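Local coordinates for glycine oxidase (Bacillus cereus ATCC 14579, PDB 7CYX), which probably catalyses the FAD-dependent oxidation of glycine by oxygen to glyoxylate, ammonium and hydrogen peroxide, a step tied to thiamine diphosphate biosynthesis, at residues A[86-91]-A[159-164]; A[17-22]-A[346-351]. All coordinates share one frame; numbering follows the deposited sequence.

Interaction 1 (A[86-91]-A[159-164])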
loop_
_atom_site.group_PDB
_atom_site.type_symbol
_atom_site.label_atom_id
_atom_site.label_comp_id
_atom_site.label_asym_id
_atom_site.label_seq_id
_atom_site.Cartn_x
_atom_site.Cartn_y
_atom_site.Cartn_z
ATOM N N VAL A 86 4.303 -2.180 -5.963
ATOM C CA VAL A 86 3.630 -1.061 -5.322
ATOM C C VAL A 86 2.458 -0.636 -6.199
ATOM O O VAL A 86 2.674 -0.331 -7.349
ATOM C CB VAL A 86 4.574 0.127 -5.088
ATOM C CG1 VAL A 86 3.807 1.349 -4.614
ATOM C CG2 VAL A 86 5.680 -0.219 -4.103
ATOM N N ASP A 87 1.249 -0.661 -5.626
ATOM C CA ASP A 87 0.048 -0.034 -6.170
ATOM C C ASP A 87 -0.034 1.414 -5.669
ATOM O O ASP A 87 0.079 1.644 -4.463
ATOM C CB ASP A 87 -1.211 -0.772 -5.715
ATOM C CG ASP A 87 -2.492 -0.246 -6.337
ATOM O OD1 ASP A 87 -2.798 -0.666 -7.466
ATOM O OD2 ASP A 87 -3.179 0.567 -5.677
ATOM N N ILE A 88 -0.196 2.352 -6.602
ATOM C CA ILE A 88 -0.167 3.817 -6.325
ATOM C C ILE A 88 -1.544 4.346 -5.931
ATOM O O ILE A 88 -1.668 5.537 -5.767
ATOM C CB ILE A 88 0.397 4.573 -7.541
ATOM C CG1 ILE A 88 -0.549 4.508 -8.738
ATOM C CG2 ILE A 88 1.773 4.064 -7.897
ATOM C CD1 ILE A 88 -0.200 5.455 -9.836
ATOM N N GLY A 89 -2.529 3.478 -5.790
ATOM C CA GLY A 89 -3.869 3.934 -5.405
ATOM C C GLY A 89 -4.551 4.740 -6.489
ATOM O O GLY A 89 -5.382 5.561 -6.149
ATOM N N TYR A 90 -4.227 4.509 -7.754
ATOM C CA TYR A 90 -4.916 5.290 -8.803
ATOM C C TYR A 90 -6.406 4.995 -8.736
ATOM O O TYR A 90 -6.797 3.847 -8.764
ATOM C CB TYR A 90 -4.444 4.950 -10.211
ATOM C CG TYR A 90 -5.200 5.725 -11.253
ATOM C CD1 TYR A 90 -5.200 7.103 -11.240
ATOM C CD2 TYR A 90 -5.954 5.088 -12.216
ATOM C CE1 TYR A 90 -5.902 7.834 -12.176
ATOM C CE2 TYR A 90 -6.661 5.803 -13.163
ATOM C CZ TYR A 90 -6.636 7.181 -13.143
ATOM O OH TYR A 90 -7.331 7.890 -14.066
ATOM N N GLU A 91 -7.202 6.045 -8.689
ATOM C CA GLU A 91 -8.666 5.905 -8.589
ATOM C C GLU A 91 -9.300 6.974 -9.466
ATOM O O GLU A 91 -8.804 8.076 -9.475
ATOM C CB GLU A 91 -9.078 6.136 -7.143
ATOM C CG GLU A 91 -10.404 5.515 -6.786
ATOM C CD GLU A 91 -10.482 5.012 -5.364
ATOM O OE1 GLU A 91 -9.948 3.937 -5.105
ATOM O OE2 GLU A 91 -11.073 5.699 -4.537
ATOM N N THR A 159 5.343 8.051 -5.500
ATOM C CA THR A 159 6.702 8.468 -5.334
ATOM C C THR A 159 7.591 7.234 -5.163
ATOM O O THR A 159 8.521 7.036 -5.905
ATOM C CB THR A 159 6.869 9.379 -4.111
ATOM O OG1 THR A 159 6.105 10.563 -4.332
ATOM C CG2 THR A 159 8.314 9.728 -3.846
ATOM N N LYS A 160 7.280 6.422 -4.148
ATOM C CA LYS A 160 8.040 5.244 -3.859
ATOM C C LYS A 160 8.057 4.350 -5.108
ATOM O O LYS A 160 9.100 3.824 -5.448
ATOM C CB LYS A 160 7.489 4.565 -2.605
ATOM C CG LYS A 160 7.807 5.286 -1.299
ATOM C CD LYS A 160 7.054 4.726 -0.097
ATOM C CE LYS A 160 6.316 5.757 0.733
ATOM N NZ LYS A 160 7.109 6.214 1.901
ATOM N N ALA A 161 6.930 4.231 -5.822
ATOM C CA ALA A 161 6.881 3.362 -6.998
ATOM C C ALA A 161 7.933 3.791 -8.039
ATOM O O ALA A 161 8.760 2.963 -8.470
ATOM C CB ALA A 161 5.497 3.344 -7.584
ATOM N N PHE A 162 7.901 5.072 -8.432
ATOM C CA PHE A 162 8.861 5.645 -9.361
ATOM C C PHE A 162 10.286 5.267 -8.942
ATOM O O PHE A 162 11.073 4.803 -9.766
ATOM C CB PHE A 162 8.764 7.172 -9.406
ATOM C CG PHE A 162 7.745 7.748 -10.351
ATOM C CD1 PHE A 162 7.665 7.326 -11.666
ATOM C CD2 PHE A 162 6.889 8.754 -9.939
ATOM C CE1 PHE A 162 6.739 7.875 -12.543
ATOM C CE2 PHE A 162 5.961 9.302 -10.812
ATOM C CZ PHE A 162 5.875 8.855 -12.111
ATOM N N ALA A 163 10.611 5.469 -7.660
ATOM C CA ALA A 163 12.005 5.350 -7.186
ATOM C C ALA A 163 12.497 3.892 -7.242
ATOM O O ALA A 163 13.605 3.619 -7.695
ATOM C CB ALA A 163 12.139 5.936 -5.808
ATOM N N HIS A 164 11.670 2.944 -6.817
ATOM C CA HIS A 164 12.051 1.512 -6.850
ATOM C C HIS A 164 12.072 0.969 -8.291
ATOM O O HIS A 164 12.852 0.055 -8.598
ATOM C CB HIS A 164 11.086 0.673 -6.020
ATOM C CG HIS A 164 11.089 0.979 -4.565
ATOM N ND1 HIS A 164 12.222 0.863 -3.792
ATOM C CD2 HIS A 164 10.080 1.331 -3.738
ATOM C CE1 HIS A 164 11.917 1.172 -2.549
ATOM N NE2 HIS A 164 10.595 1.433 -2.483
#

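Interaction 2 (A[17-22]-A[346-351])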
loop_
_atom_site.group_PDB
_atom_site.type_symbol
_atom_site.label_atom_id
_atom_site.label_comp_id
_atom_site.label_asym_id
_atom_site.label_seq_id
_atom_site.Cartn_x
_atom_site.Cartn_y
_atom_site.Cartn_z
ATOM N N SER A 17 12.088 11.395 -8.471
ATOM C CA SER A 17 11.837 9.977 -8.647
ATOM C C SER A 17 11.183 9.746 -10.018
ATOM O O SER A 17 11.526 8.773 -10.693
ATOM C CB SER A 17 11.029 9.405 -7.519
ATOM O OG SER A 17 11.726 9.521 -6.276
ATOM N N SER A 18 10.290 10.648 -10.458
ATOM C CA SER A 18 9.657 10.473 -11.778
ATOM C C SER A 18 10.731 10.548 -12.861
ATOM O O SER A 18 10.801 9.706 -13.726
ATOM C CB SER A 18 8.564 11.471 -12.041
ATOM O OG SER A 18 8.093 11.399 -13.382
ATOM N N VAL A 19 11.595 11.559 -12.763
ATOM C CA VAL A 19 12.699 11.714 -13.697
ATOM C C VAL A 19 13.560 10.437 -13.661
ATOM O O VAL A 19 13.924 9.895 -14.689
ATOM C CB VAL A 19 13.495 12.997 -13.371
ATOM C CG1 VAL A 19 14.761 13.116 -14.196
ATOM C CG2 VAL A 19 12.645 14.256 -13.559
ATOM N N ALA A 20 13.880 9.947 -12.458
ATOM C CA ALA A 20 14.685 8.749 -12.304
ATOM C C ALA A 20 14.031 7.594 -13.076
ATOM O O ALA A 20 14.689 6.908 -13.799
ATOM C CB ALA A 20 14.856 8.422 -10.841
ATOM N N HIS A 21 12.713 7.425 -12.921
ATOM C CA HIS A 21 11.971 6.334 -13.546
ATOM C C HIS A 21 12.155 6.338 -15.066
ATOM O O HIS A 21 12.547 5.343 -15.610
ATOM C CB HIS A 21 10.479 6.408 -13.219
ATOM C CG HIS A 21 9.629 5.573 -14.122
ATOM N ND1 HIS A 21 9.526 4.204 -13.980
ATOM C CD2 HIS A 21 8.874 5.897 -15.193
ATOM C CE1 HIS A 21 8.728 3.721 -14.917
ATOM N NE2 HIS A 21 8.312 4.743 -15.676
ATOM N N PHE A 22 11.811 7.451 -15.726
ATOM C CA PHE A 22 11.779 7.534 -17.188
ATOM C C PHE A 22 13.180 7.372 -17.794
ATOM O O PHE A 22 13.297 6.723 -18.832
ATOM C CB PHE A 22 11.117 8.830 -17.658
ATOM C CG PHE A 22 9.628 8.842 -17.457
ATOM C CD1 PHE A 22 8.783 8.215 -18.365
ATOM C CD2 PHE A 22 9.072 9.418 -16.324
ATOM C CE1 PHE A 22 7.411 8.204 -18.162
ATOM C CE2 PHE A 22 7.700 9.387 -16.112
ATOM C CZ PHE A 22 6.869 8.797 -17.038
ATOM N N GLN A 346 8.705 12.424 -18.168
ATOM C CA GLN A 346 8.727 12.063 -19.564
ATOM C C GLN A 346 9.470 13.166 -20.322
ATOM O O GLN A 346 10.430 12.888 -21.054
ATOM C CB GLN A 346 7.300 11.854 -20.073
ATOM C CG GLN A 346 7.214 11.044 -21.358
ATOM C CD GLN A 346 5.801 10.602 -21.641
ATOM O OE1 GLN A 346 4.925 11.420 -21.911
ATOM N NE2 GLN A 346 5.566 9.299 -21.571
ATOM N N TYR A 347 9.074 14.417 -20.061
ATOM C CA TYR A 347 9.606 15.574 -20.768
ATOM C C TYR A 347 11.105 15.712 -20.518
ATOM O O TYR A 347 11.886 15.903 -21.459
ATOM C CB TYR A 347 8.952 16.883 -20.326
ATOM C CG TYR A 347 9.660 18.100 -20.864
ATOM C CD1 TYR A 347 9.457 18.514 -22.169
ATOM C CD2 TYR A 347 10.584 18.799 -20.103
ATOM C CE1 TYR A 347 10.117 19.616 -22.685
ATOM C CE2 TYR A 347 11.250 19.911 -20.600
ATOM C CZ TYR A 347 11.015 20.318 -21.903
ATOM O OH TYR A 347 11.632 21.407 -22.446
ATOM N N MET A 348 11.485 15.630 -19.240
ATOM C CA MET A 348 12.855 15.829 -18.860
ATOM C C MET A 348 13.721 14.762 -19.556
ATOM O O MET A 348 14.764 15.066 -20.099
ATOM C CB MET A 348 13.005 15.772 -17.332
ATOM C CG MET A 348 13.815 16.914 -16.724
ATOM S SD MET A 348 13.401 18.623 -17.215
ATOM C CE MET A 348 11.626 18.592 -17.005
ATOM N N ALA A 349 13.264 13.508 -19.576
ATOM C CA ALA A 349 14.055 12.453 -20.201
ATOM C C ALA A 349 14.154 12.672 -21.724
ATOM O O ALA A 349 15.239 12.508 -22.290
ATOM C CB ALA A 349 13.492 11.097 -19.863
ATOM N N ASP A 350 13.048 13.082 -22.363
ATOM C CA ASP A 350 13.046 13.447 -23.788
ATOM C C ASP A 350 14.103 14.534 -24.038
ATOM O O ASP A 350 14.933 14.402 -24.945
ATOM C CB ASP A 350 11.662 13.902 -24.258
ATOM C CG ASP A 350 10.680 12.796 -24.614
ATOM O OD1 ASP A 350 11.059 11.595 -24.539
ATOM O OD2 ASP A 350 9.538 13.147 -24.979
ATOM N N LEU A 351 14.091 15.575 -23.198
ATOM C CA LEU A 351 14.999 16.700 -23.320
ATOM C C LEU A 351 16.453 16.272 -23.078
ATOM O O LEU A 351 17.387 16.788 -23.701
ATOM C CB LEU A 351 14.600 17.771 -22.301
ATOM C CG LEU A 351 15.574 18.938 -22.170
ATOM C CD1 LEU A 351 15.707 19.664 -23.504
ATOM C CD2 LEU A 351 15.116 19.896 -21.074
#

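Interaction 1 (A[86-91]-A[159-164])
The methyl of Ala161 meets two branched side chains of the 86-91 loop, both on its loop-facing side. CG2 of Ile88 lies 3.8 Å from CB of Ala161, and CG1 of Val86 approaches the same CB at 4.0 Å. In Val86, CG1 is anti to the backbone N (chi1 171°), which brings this branch to the helix. Ile88 offers only its CG2 branch; its side chain also packs on Ala77 and Val153. All three residues are buried, and no hydrogen bond crosses the contact. The other side is looser and polar. Asp87 turns away from helix 155-168, and its OD2 accepts from the backbone N of Gly89 at 3.0 Å, an Asx turn in which the N-H comes from above the carboxylate plane. Val86 and Asp87 lie at the dimer contact, packing on Arg257 and Asp87 of the second subunit. Lys160 and His164, both partly exposed, border the apolar patch without joining it. Backbone hydrogen bonds link Ile88 with Ile154 and Glu91 with His152. The loop, between helix 73-84 and strand 95-99, packs beside helix 155-168, Val86 also on Glu157 and Ile88 on Leu158, while Thr159, Phe162 and Ala163 pack on helix 14-25.

Interaction 2 (A[17-22]-A[346-351])
Gln346 lies against one face of the Phe22 ring with both its backbone and its side chain. Its backbone N comes within 3.5 Å of Phe22 CD2, above the ring and offset toward the rim, while its CB stands 4.3 Å from the ring centroid and only 15° off the normal, a CH-pi contact. CG of Gln346 is anti to its own N (chi1 -161°) and the chain runs on extended, carrying the amide beyond the ring; NE2 is 4.0 Å from Phe22 CE1, with amide and ring planes 68° apart. The opposite face of Phe22 is occupied by His21 CD2, so the aromatic ring is held between its own helix neighbour and helix 341-352. Next along, Met348 presents CB to Val19 CG2 at 4.1 Å, but its chain bends at chi2 and chi3; its end leads away from helix 14-25, and the side chain also packs on Cys330 of strand 327-331. Helix 14-25 is the first helix of the Rossmann-type dinucleotide-binding fold: it follows strand 5-10 and a glycine-rich turn consistent with a GxGxxG motif, and Val14 and Ile15 at its start bind FAD. The axes of 17-22 and 346-351 come within 8.4 Å, with a crossing angle of -52°. Ala349 CB lies 4.0 Å from Phe22 CB, at the root of the ring. OD1 of Asp350 forms a salt bridge with NH1 of Arg26, just past the end of helix 14-25.

Both contacts are largely buried and no hydrogen bond crosses either, but interaction 2 includes a polar, partly exposed glutamine over an aromatic face. Interaction 1 joins a loop to helix 155-168 through aliphatic groups alone and reaches the subunit interface through Val86; interaction 2 packs two helices around an aromatic ring, with no other chain touching it. Helix 14-25 connects them: it is one partner of interaction 2, and it also receives Phe162 and Ala163 of 159-164, against Ser17, Ser18 and His21. Phe162 CD1 approaches His21 CB at 3.3 Å, and the two rings meet with planes about 55° apart. In sequence, interaction 1 is nested within the long loop closed by interaction 2.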